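PDB 7NCV: glutaredoxin, CPYC type from Chlamydomonas reinhardtii, which carries glutathione disulfide oxidoreductase activity, probably in thiol-disulfide exchange and electron transfer, and binds an iron-sulfur cluster in an atypical way. Local coordinates for residues A[36-41]-A[97-101]; A[6-10]-A[58-63]. All coordinates share one frame; numbering follows the deposited sequence.

Contact 1 of 2, residues A[36-41]-A[97-101]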
loop_
_atom_site.group_PDB
_atom_site.type_symbol
_atom_site.label_atom_id
_atom_site.label_comp_id
_atom_site.label_asym_id
_atom_site.label_seq_id
_atom_site.Cartn_x
_atom_site.Cartn_y
_atom_site.Cartn_z
ATOM N N ALA A 36 11.406 -2.579 1.115
ATOM C CA ALA A 36 11.445 -1.980 2.447
ATOM C C ALA A 36 10.647 -2.812 3.451
ATOM O O ALA A 36 11.151 -3.152 4.544
ATOM C CB ALA A 36 10.952 -0.542 2.384
ATOM N N LEU A 37 9.415 -3.142 3.091
ATOM C CA LEU A 37 8.596 -3.996 3.947
ATOM C C LEU A 37 9.258 -5.354 4.145
ATOM O O LEU A 37 9.165 -5.934 5.247
ATOM C CB LEU A 37 7.229 -4.120 3.279
ATOM C CG LEU A 37 6.403 -2.843 3.430
ATOM C CD1 LEU A 37 5.235 -2.906 2.426
ATOM C CD2 LEU A 37 5.893 -2.531 4.867
ATOM N N ASN A 38 9.868 -5.904 3.092
ATOM C CA ASN A 38 10.480 -7.246 3.170
ATOM C C ASN A 38 11.658 -7.288 4.139
ATOM O O ASN A 38 12.085 -8.389 4.540
ATOM C CB ASN A 38 10.934 -7.709 1.790
ATOM C CG ASN A 38 9.771 -7.998 0.881
ATOM O OD1 ASN A 38 8.613 -8.088 1.295
ATOM N ND2 ASN A 38 10.095 -8.187 -0.383
ATOM N N GLN A 39 12.220 -6.124 4.529
ATOM C CA GLN A 39 13.241 -6.136 5.571
ATOM C C GLN A 39 12.688 -6.617 6.908
ATOM O O GLN A 39 13.478 -7.084 7.766
ATOM C CB GLN A 39 13.837 -4.739 5.765
ATOM C CG GLN A 39 14.458 -4.159 4.520
ATOM C CD GLN A 39 15.038 -2.751 4.797
ATOM O OE1 GLN A 39 15.142 -1.907 3.897
ATOM N NE2 GLN A 39 15.405 -2.504 6.053
ATOM N N PHE A 40 11.366 -6.514 7.101
ATOM C CA PHE A 40 10.731 -6.823 8.374
ATOM C C PHE A 40 9.704 -7.930 8.304
ATOM O O PHE A 40 9.633 -8.706 9.257
ATOM C CB PHE A 40 10.060 -5.577 8.935
ATOM C CG PHE A 40 11.040 -4.421 9.077
ATOM C CD1 PHE A 40 11.925 -4.391 10.145
ATOM C CD2 PHE A 40 11.104 -3.436 8.094
ATOM C CE1 PHE A 40 12.876 -3.318 10.246
ATOM C CE2 PHE A 40 12.047 -2.403 8.206
ATOM C CZ PHE A 40 12.912 -2.366 9.269
ATOM N N ILE A 41 8.894 -8.001 7.239
ATOM C CA ILE A 41 7.743 -8.906 7.218
ATOM C C ILE A 41 7.616 -9.530 5.842
ATOM O O ILE A 41 6.500 -9.676 5.289
ATOM C CB ILE A 41 6.455 -8.172 7.609
ATOM C CG1 ILE A 41 6.242 -6.907 6.751
ATOM C CG2 ILE A 41 6.450 -7.830 9.114
ATOM C CD1 ILE A 41 4.780 -6.359 6.895
ATOM N N LEU A 97 9.465 2.509 10.190
ATOM C CA LEU A 97 8.686 1.434 9.571
ATOM C C LEU A 97 8.565 0.290 10.537
ATOM O O LEU A 97 7.459 -0.226 10.750
ATOM C CB LEU A 97 9.326 0.971 8.276
ATOM C CG LEU A 97 8.501 -0.107 7.555
ATOM C CD1 LEU A 97 7.087 0.467 7.301
ATOM C CD2 LEU A 97 9.167 -0.413 6.240
ATOM N N GLU A 98 9.664 -0.065 11.195
ATOM C CA GLU A 98 9.624 -1.118 12.214
ATOM C C GLU A 98 8.627 -0.772 13.322
ATOM O O GLU A 98 7.789 -1.621 13.718
ATOM C CB GLU A 98 11.023 -1.245 12.811
ATOM C CG GLU A 98 11.097 -2.279 13.932
ATOM C CD GLU A 98 12.505 -2.562 14.372
ATOM O OE1 GLU A 98 13.376 -1.659 14.283
ATOM O OE2 GLU A 98 12.758 -3.693 14.836
ATOM N N LYS A 99 8.669 0.468 13.824
ATOM C CA LYS A 99 7.781 0.857 14.915
ATOM C C LYS A 99 6.316 0.816 14.468
ATOM O O LYS A 99 5.452 0.344 15.219
ATOM C CB LYS A 99 8.194 2.247 15.424
ATOM C CG LYS A 99 7.290 2.740 16.536
ATOM C CD LYS A 99 7.782 2.420 17.905
ATOM C CE LYS A 99 7.674 3.700 18.773
ATOM N NZ LYS A 99 8.353 3.553 20.086
ATOM N N LEU A 100 6.015 1.303 13.261
ATOM C CA LEU A 100 4.625 1.290 12.797
ATOM C C LEU A 100 4.135 -0.142 12.643
ATOM O O LEU A 100 2.950 -0.466 12.921
ATOM C CB LEU A 100 4.507 2.003 11.451
ATOM C CG LEU A 100 4.715 3.524 11.523
ATOM C CD1 LEU A 100 4.758 4.065 10.123
ATOM C CD2 LEU A 100 3.582 4.184 12.331
ATOM N N LEU A 101 5.018 -1.037 12.179
ATOM C CA LEU A 101 4.622 -2.446 12.015
ATOM C C LEU A 101 4.357 -3.077 13.361
ATOM O O LEU A 101 3.412 -3.891 13.497
ATOM C CB LEU A 101 5.710 -3.225 11.251
ATOM C CG LEU A 101 5.826 -2.830 9.773
ATOM C CD1 LEU A 101 7.032 -3.538 9.155
ATOM C CD2 LEU A 101 4.542 -3.128 8.922
#
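The carbonyl oxygen of Leu37 takes two backbone N-H groups at once, at 2.9 Å from the N of Phe40 and 2.9 Å from the N of Ile41. This double grip fixes the backbone from which Phe40 and Ile41 project toward helix 97-101, while the leucine's own CD2 methyl, borne on a side chain that runs at about a right angle to that of Leu97, lies 4.0 Å from Leu97 CD1. No hydrogen bond joins the segments; the contact is hydrocarbon packing between axes 10.4 Å apart and inclined at 56°. Phe40 carries much of it. With CG anti to the carbonyl carbon (chi1 -56°), its ring turns toward helix 97-101, with Glu98 CA over one face and Gln39 CB, from its own helix, over the opposite one. On the Glu98 face, ring atom CE1 is 3.8 Å from Glu98 CB, so the partly exposed glutamate lends its aliphatic base and its carboxylate continues past the rim. In this thioredoxin-type fold, helix 28-41, which follows the CxxC cysteine Cys27, and the C-terminal helix 96-103 lie on the same side of the sheet, where Leu37, Ile41 and Leu101 rest on Val19. Leucine suits these positions because each of its two methyls can serve a different neighbour. Leu101 CD1 sits 3.7 Å from Phe40 CB, whereas its CD2 meets Ile41 CD1 tip to tip at 3.8 Å. On Leu97, CG is anti to the backbone N (chi1 -177°), which turns CD2 toward helix 36-41, where it touches both the carbonyl oxygen of Ala36 and the ring of Phe40. Were Phe40 an alanine, the space between Glu98 and Gln39 would probably be left unfilled and Leu97 CD2 would lose its aromatic neighbour. That methyl approaches the ring obliquely, 4.0 Å from Phe40 CE2.

Contact 2 of 2, residues A[6-10]-A[58-63]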
loop_
_atom_site.group_PDB
_atom_site.type_symbol
_atom_site.label_atom_id
_atom_site.label_comp_id
_atom_site.label_asym_id
_atom_site.label_seq_id
_atom_site.Cartn_x
_atom_site.Cartn_y
_atom_site.Cartn_z
ATOM N N ALA A 6 -14.811 0.896 -6.282
ATOM C CA ALA A 6 -13.393 0.813 -5.988
ATOM C C ALA A 6 -13.078 1.465 -4.656
ATOM O O ALA A 6 -12.266 0.935 -3.877
ATOM C CB ALA A 6 -12.583 1.470 -7.112
ATOM N N ILE A 7 -13.688 2.628 -4.374
ATOM C CA ILE A 7 -13.466 3.249 -3.069
ATOM C C ILE A 7 -13.900 2.296 -1.960
ATOM O O ILE A 7 -13.166 2.054 -0.989
ATOM C CB ILE A 7 -14.205 4.593 -2.990
ATOM C CG1 ILE A 7 -13.476 5.586 -3.917
ATOM C CG2 ILE A 7 -14.194 5.071 -1.544
ATOM C CD1 ILE A 7 -14.279 6.823 -4.251
ATOM N N ASN A 8 -15.083 1.697 -2.121
ATOM C CA ASN A 8 -15.577 0.719 -1.138
ATOM C C ASN A 8 -14.565 -0.415 -0.955
ATOM O O ASN A 8 -14.225 -0.800 0.176
ATOM C CB ASN A 8 -16.925 0.157 -1.592
ATOM C CG ASN A 8 -17.452 -0.868 -0.625
ATOM O OD1 ASN A 8 -17.886 -0.522 0.475
ATOM N ND2 ASN A 8 -17.368 -2.144 -1.006
ATOM N N GLU A 9 -14.093 -0.980 -2.064
ATOM C CA GLU A 9 -13.191 -2.127 -1.985
ATOM C C GLU A 9 -11.914 -1.764 -1.243
ATOM O O GLU A 9 -11.446 -2.522 -0.374
ATOM C CB GLU A 9 -12.831 -2.615 -3.391
ATOM C CG GLU A 9 -11.883 -3.780 -3.399
ATOM C CD GLU A 9 -11.560 -4.266 -4.809
ATOM O OE1 GLU A 9 -12.505 -4.440 -5.605
ATOM O OE2 GLU A 9 -10.368 -4.505 -5.112
ATOM N N ILE A 10 -11.300 -0.631 -1.611
ATOM C CA ILE A 10 -10.030 -0.214 -1.002
ATOM C C ILE A 10 -10.240 0.101 0.472
ATOM O O ILE A 10 -9.444 -0.316 1.323
ATOM C CB ILE A 10 -9.430 0.970 -1.772
ATOM C CG1 ILE A 10 -9.059 0.489 -3.139
ATOM C CG2 ILE A 10 -8.172 1.471 -1.061
ATOM C CD1 ILE A 10 -8.670 1.630 -4.062
ATOM N N ALA A 58 -10.411 3.059 -12.350
ATOM C CA ALA A 58 -11.249 3.401 -11.197
ATOM C C ALA A 58 -10.524 3.180 -9.873
ATOM O O ALA A 58 -10.735 3.929 -8.905
ATOM C CB ALA A 58 -12.530 2.569 -11.204
ATOM N N MET A 59 -9.734 2.101 -9.779
ATOM C CA MET A 59 -8.941 1.843 -8.588
ATOM C C MET A 59 -7.922 2.946 -8.327
ATOM O O MET A 59 -7.761 3.381 -7.182
ATOM C CB MET A 59 -8.245 0.486 -8.712
ATOM C CG MET A 59 -9.264 -0.637 -8.582
ATOM S SD MET A 59 -9.988 -0.904 -6.926
ATOM C CE MET A 59 -8.624 -1.700 -6.136
ATOM N N GLN A 60 -7.255 3.438 -9.373
ATOM C CA GLN A 60 -6.291 4.519 -9.164
ATOM C C GLN A 60 -6.997 5.851 -8.878
ATOM O O GLN A 60 -6.577 6.599 -7.977
ATOM C CB GLN A 60 -5.371 4.617 -10.372
ATOM C CG GLN A 60 -4.356 3.467 -10.343
ATOM C CD GLN A 60 -3.248 3.674 -11.340
ATOM O OE1 GLN A 60 -3.333 3.225 -12.485
ATOM N NE2 GLN A 60 -2.197 4.386 -10.915
ATOM N N ASP A 61 -8.139 6.087 -9.519
ATOM C CA ASP A 61 -8.983 7.218 -9.150
ATOM C C ASP A 61 -9.427 7.114 -7.697
ATOM O O ASP A 61 -9.478 8.116 -6.974
ATOM C CB ASP A 61 -10.220 7.288 -10.042
ATOM C CG ASP A 61 -9.924 7.739 -11.471
ATOM O OD1 ASP A 61 -8.769 8.136 -11.790
ATOM O OD2 ASP A 61 -10.895 7.686 -12.272
ATOM N N ALA A 62 -9.807 5.918 -7.259
ATOM C CA ALA A 62 -10.154 5.760 -5.845
ATOM C C ALA A 62 -8.958 6.054 -4.928
ATOM O O ALA A 62 -9.117 6.672 -3.864
ATOM C CB ALA A 62 -10.669 4.345 -5.591
ATOM N N LEU A 63 -7.760 5.558 -5.282
ATOM C CA LEU A 63 -6.576 5.869 -4.485
ATOM C C LEU A 63 -6.319 7.372 -4.394
ATOM O O LEU A 63 -5.873 7.869 -3.353
ATOM C CB LEU A 63 -5.382 5.150 -5.070
ATOM C CG LEU A 63 -5.500 3.634 -4.740
ATOM C CD1 LEU A 63 -4.572 2.884 -5.685
ATOM C CD2 LEU A 63 -5.219 3.270 -3.279
#
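Met59 reaches across to helix 6-10 with a folded side chain, joining two helices that pack on one side of the sheet in this thioredoxin-type fold. Its CB sets off to one side of the neighbouring helix, and CG comes only to 4.2 Å from Ala6 CB. Bends at chi2 (-71°) and chi3 (-75°) then turn the chain over: SD settles 3.5 Å from Ala6 CB, and CE ends between Glu9 and Ile10, 3.7 Å from Ile10 CG1. Unbranched methionine can make such turns and fit its sulfur against a small residue. Glu9 lies across it at about a right angle, its OE2 3.5 Å from Met59 CE, but the charge of that carboxylate is met by a salt bridge to Arg53.

Alanines let the helices come close, with axes 8.8 Å apart at 67°. Ile10 sends its longer branch into the groove, where CD1 rests 3.7 Å from Ala62 CB and also touches the carbonyl oxygen of Met59. Leu63 flanks the same methyl, its side chain perpendicular to that of Ile10. On the sheet side, Ile10, Met59 and Leu63 all meet Tyr22 of strand 19-23. One carbon pair is tighter than usual: Ile7 CG1 presses to 3.5 Å from Ala62 CB.

Overall arrangement
From the N terminus the chain first lays down helix 3-16 with segment 6-10, passes through strand 19-23 and enters helix 28-41, where segment 36-41 opens contact 1. It then adds strand 46-49 and closes contact 2 on reaching 58-63. Strands 74-77 and 80-83 and helix 85-94 follow before 97-101 closes contact 1. The two loops therefore cross rather than nest. Their centres lie 25 Å apart on opposite sides of the chain's centre, with nearest atoms about 13 Å apart. Contact 2 ties the N-terminal helix to helix 58-67, contact 1 ties helix 28-41 to the C-terminal helix, and strand 19-23 touches both.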